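Local coordinates for protein mnemiopsin 1 (Mnemiopsis leidyi, PDB 5VP3) that probably emits light when calcium binds its EF-hand loops, as a calcium-regulated, light-sensitive photoprotein of a ctenophore, at residues R12-V17 and E112-R117. Sequence-based numbering, arbitrary orientation.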
ATOM      1  N   ARG A  12      11.384  11.619   8.804  1.00 37.39           N
ATOM      2  CA  ARG A  12      10.932  12.506   9.874  1.00 40.98           C
ATOM      3  C   ARG A  12      10.533  11.703  11.114  1.00 37.44           C
ATOM      4  O   ARG A  12      10.949  12.005  12.236  1.00 34.21           O
ATOM      5  CB  ARG A  12       9.769  13.354   9.374  1.00 34.85           C
ATOM      6  CG  ARG A  12       9.274  14.413  10.355  1.00 40.34           C
ATOM      7  CD  ARG A  12       7.903  14.908   9.882  1.00 50.66           C
ATOM      8  NE  ARG A  12       7.284  15.817  10.838  1.00 63.47           N
ATOM      9  CZ  ARG A  12       6.018  16.237  10.775  1.00 67.77           C
ATOM     10  NH1 ARG A  12       5.201  15.834   9.794  1.00 64.80           N
ATOM     11  NH2 ARG A  12       5.555  17.056  11.714  1.00 56.31           N
ATOM     12  N   TYR A  13       9.751  10.647  10.925  1.00 34.83           N
ATOM     13  CA  TYR A  13       9.234   9.931  12.081  1.00 34.02           C
ATOM     14  C   TYR A  13      10.349   9.201  12.821  1.00 34.13           C
ATOM     15  O   TYR A  13      10.412   9.229  14.052  1.00 33.64           O
ATOM     16  CB  TYR A  13       8.151   8.955  11.638  1.00 35.04           C
ATOM     17  CG  TYR A  13       7.835   7.976  12.693  1.00 33.95           C
ATOM     18  CD1 TYR A  13       7.189   8.373  13.852  1.00 39.43           C
ATOM     19  CD2 TYR A  13       8.201   6.658  12.563  1.00 35.28           C
ATOM     20  CE1 TYR A  13       6.904   7.472  14.843  1.00 39.77           C
ATOM     21  CE2 TYR A  13       7.922   5.741  13.550  1.00 32.02           C
ATOM     22  CZ  TYR A  13       7.271   6.158  14.688  1.00 30.51           C
ATOM     23  OH  TYR A  13       6.976   5.250  15.674  1.00 37.96           O
ATOM     24  N   LEU A  14      11.221   8.516  12.091  1.00 28.49           N
ATOM     25  CA  LEU A  14      12.269   7.755  12.741  1.00 35.18           C
ATOM     26  C   LEU A  14      13.149   8.679  13.560  1.00 41.55           C
ATOM     27  O   LEU A  14      13.435   8.404  14.733  1.00 33.93           O
ATOM     28  CB  LEU A  14      13.091   7.008  11.703  1.00 32.31           C
ATOM     29  CG  LEU A  14      12.301   5.913  10.976  1.00 36.42           C
ATOM     30  CD1 LEU A  14      13.131   5.402   9.845  1.00 35.03           C
ATOM     31  CD2 LEU A  14      11.905   4.762  11.954  1.00 34.76           C
ATOM     32  N   ARG A  15      13.554   9.806  12.968  1.00 32.09           N
ATOM     33  CA  ARG A  15      14.426  10.730  13.701  1.00 44.82           C
ATOM     34  C   ARG A  15      13.713  11.321  14.919  1.00 40.38           C
ATOM     35  O   ARG A  15      14.348  11.574  15.945  1.00 47.88           O
ATOM     36  CB  ARG A  15      14.928  11.855  12.788  1.00 35.64           C
ATOM     37  CG  ARG A  15      15.753  11.431  11.552  1.00 40.90           C
ATOM     38  CD  ARG A  15      16.636  10.173  11.778  1.00 37.64           C
ATOM     39  NE  ARG A  15      17.392   9.817  10.561  1.00 40.46           N
ATOM     40  CZ  ARG A  15      17.693   8.572  10.168  1.00 38.52           C
ATOM     41  NH1 ARG A  15      17.311   7.511  10.867  1.00 36.01           N
ATOM     42  NH2 ARG A  15      18.398   8.384   9.063  1.00 44.86           N
ATOM     43  N   SER A  16      12.394  11.505  14.839  1.00 41.40           N
ATOM     44  CA  SER A  16      11.640  12.025  15.968  1.00 40.49           C
ATOM     45  C   SER A  16      11.657  11.089  17.171  1.00 39.21           C
ATOM     46  O   SER A  16      11.455  11.560  18.296  1.00 38.73           O
ATOM     47  CB  SER A  16      10.193  12.306  15.554  1.00 37.18           C
ATOM     48  OG  SER A  16       9.444  11.113  15.353  1.00 38.17           O
ATOM     49  N   VAL A  17      11.885   9.789  16.970  1.00 35.96           N
ATOM     50  CA  VAL A  17      11.945   8.829  18.076  1.00 41.67           C
ATOM     51  C   VAL A  17      13.363   8.280  18.259  1.00 37.31           C
ATOM     52  O   VAL A  17      13.555   7.242  18.908  1.00 37.78           O
ATOM     53  CB  VAL A  17      10.918   7.690  17.893  1.00 40.86           C
ATOM     54  CG1 VAL A  17       9.518   8.239  17.819  1.00 41.40           C
ATOM     55  CG2 VAL A  17      11.173   6.870  16.629  1.00 30.13           C
ATOM     56  N   GLU A 112       7.333   1.327   9.899  1.00 32.73           N
ATOM     57  CA  GLU A 112       6.301   0.409  10.366  1.00 34.67           C
ATOM     58  C   GLU A 112       6.828  -0.501  11.473  1.00 30.13           C
ATOM     59  O   GLU A 112       6.105  -0.808  12.421  1.00 26.24           O
ATOM     60  CB  GLU A 112       5.741  -0.431   9.201  1.00 25.31           C
ATOM     61  CG  GLU A 112       4.837   0.343   8.253  1.00 31.19           C
ATOM     62  CD  GLU A 112       3.417   0.475   8.751  1.00 25.21           C
ATOM     63  OE1 GLU A 112       2.639  -0.516   8.741  1.00 32.07           O
ATOM     64  OE2 GLU A 112       3.061   1.601   9.145  1.00 22.80           O
ATOM     65  N   ARG A 113       8.062  -0.988  11.354  1.00 24.74           N
ATOM     66  CA  ARG A 113       8.619  -1.799  12.442  1.00 31.42           C
ATOM     67  C   ARG A 113       8.735  -1.004  13.748  1.00 31.74           C
ATOM     68  O   ARG A 113       8.512  -1.546  14.841  1.00 34.96           O
ATOM     69  CB  ARG A 113       9.987  -2.362  12.034  1.00 34.67           C
ATOM     70  CG  ARG A 113       9.865  -3.520  10.989  1.00 34.10           C
ATOM     71  CD  ARG A 113      11.206  -4.188  10.696  1.00 41.93           C
ATOM     72  NE  ARG A 113      12.208  -3.266  10.133  1.00 37.94           N
ATOM     73  CZ  ARG A 113      12.523  -3.171   8.836  1.00 38.68           C
ATOM     74  NH1 ARG A 113      11.929  -3.931   7.915  1.00 36.15           N
ATOM     75  NH2 ARG A 113      13.457  -2.312   8.447  1.00 31.38           N
ATOM     76  N   GLU A 114       9.088   0.280  13.656  1.00 25.96           N
ATOM     77  CA  GLU A 114       9.232   1.129  14.847  1.00 24.63           C
ATOM     78  C   GLU A 114       7.874   1.338  15.495  1.00 28.32           C
ATOM     79  O   GLU A 114       7.711   1.180  16.706  1.00 30.63           O
ATOM     80  CB  GLU A 114       9.873   2.460  14.419  1.00 23.36           C
ATOM     81  CG  GLU A 114      10.203   3.462  15.520  1.00 30.92           C
ATOM     82  CD  GLU A 114      11.219   2.926  16.523  1.00 34.91           C
ATOM     83  OE1 GLU A 114      12.099   2.149  16.116  1.00 32.17           O
ATOM     84  OE2 GLU A 114      11.132   3.274  17.718  1.00 36.18           O
ATOM     85  N   ARG A 115       6.890   1.602  14.682  1.00 27.96           N
ATOM     86  CA  ARG A 115       5.531   1.677  15.123  1.00 27.56           C
ATOM     87  C   ARG A 115       5.071   0.411  15.815  1.00 31.14           C
ATOM     88  O   ARG A 115       4.463   0.482  16.811  1.00 33.76           O
ATOM     89  CB  ARG A 115       4.610   1.983  13.976  1.00 26.94           C
ATOM     90  CG  ARG A 115       4.439   3.429  13.608  1.00 36.77           C
ATOM     91  CD  ARG A 115       3.594   3.596  12.356  1.00 39.69           C
ATOM     92  NE  ARG A 115       4.125   4.693  11.655  1.00 57.18           N
ATOM     93  CZ  ARG A 115       4.651   4.667  10.475  1.00 35.40           C
ATOM     94  NH1 ARG A 115       4.644   3.627   9.743  1.00 32.04           N
ATOM     95  NH2 ARG A 115       5.149   5.764  10.047  1.00 53.78           N
ATOM     96  N   GLU A 116       5.368  -0.734  15.261  1.00 29.04           N
ATOM     97  CA  GLU A 116       4.984  -1.971  15.858  1.00 40.45           C
ATOM     98  C   GLU A 116       5.561  -2.091  17.236  1.00 35.38           C
ATOM     99  O   GLU A 116       4.882  -2.360  18.159  1.00 34.07           O
ATOM    100  CB  GLU A 116       5.456  -3.171  15.070  1.00 33.25           C
ATOM    101  CG  GLU A 116       4.663  -3.507  13.876  1.00 37.34           C
ATOM    102  CD  GLU A 116       5.311  -4.571  13.055  1.00 35.32           C
ATOM    103  OE1 GLU A 116       6.503  -4.689  13.074  1.00 37.10           O
ATOM    104  OE2 GLU A 116       4.628  -5.268  12.386  1.00 36.70           O
ATOM    105  N   ARG A 117       6.843  -1.883  17.329  1.00 33.64           N
ATOM    106  CA  ARG A 117       7.524  -2.000  18.574  1.00 37.09           C
ATOM    107  C   ARG A 117       6.966  -1.032  19.599  1.00 36.30           C
ATOM    108  O   ARG A 117       6.953  -1.305  20.731  1.00 39.38           O
ATOM    109  CB  ARG A 117       9.032  -1.888  18.390  1.00 39.02           C
ATOM    110  CG  ARG A 117       9.657  -0.594  18.768  1.00 57.07           C
ATOM    111  CD  ARG A 117      11.139  -0.697  18.925  1.00 40.53           C
ATOM    112  NE  ARG A 117      11.510  -1.281  20.157  1.00 40.58           N
ATOM    113  CZ  ARG A 117      12.737  -1.621  20.458  1.00 51.34           C
ATOM    114  NH1 ARG A 117      13.696  -1.432  19.607  1.00 41.22           N
ATOM    115  NH2 ARG A 117      13.003  -2.149  21.619  1.00 54.97           N
TER
HETATM  116  O   HOH W   1      13.844   4.736  18.555  1.00 47.25           O
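Y13 reaches from the N-terminal helix to the side chains of E114 and R115, its hydroxyl OH lying 3.7 Å from both E114 CG and R115 CG. The guanidinium of R115 forms an off-centre cation-pi contact, with CZ 5.0 Å from the centroid of the Y13 ring and the two planes 27° apart. L14 CD2 also packs against E114, 3.9 Å from E114 CB, while V17 and E114 meet tip to tip, V17 CG2 standing 3.7 Å from E114 CG. With CG anti to the backbone N (chi1 -176°), E114 places CG against Y13 OH and V17 CG2, and a bend at chi2 sets CD beside V17 CG2. A water donates to V17 O and, at 3.2 Å, to E114 OE2, bridging the segments. The E114 carboxylate is held further by a salt bridge to R118 and a hydrogen bond from N19. R115 NH1 pairs with E112 OE2 in a salt bridge at 2.6 Å, although the bent hydrogen bond within it is weak; E112 in turn accepts bonds from S122, L123 and I124. The contact joins the C-terminal end of helix 9-16 and the residue that follows it to the last turns of helix 101-117, their local axes 43° apart, and E112 links it to the start of helix 123-135.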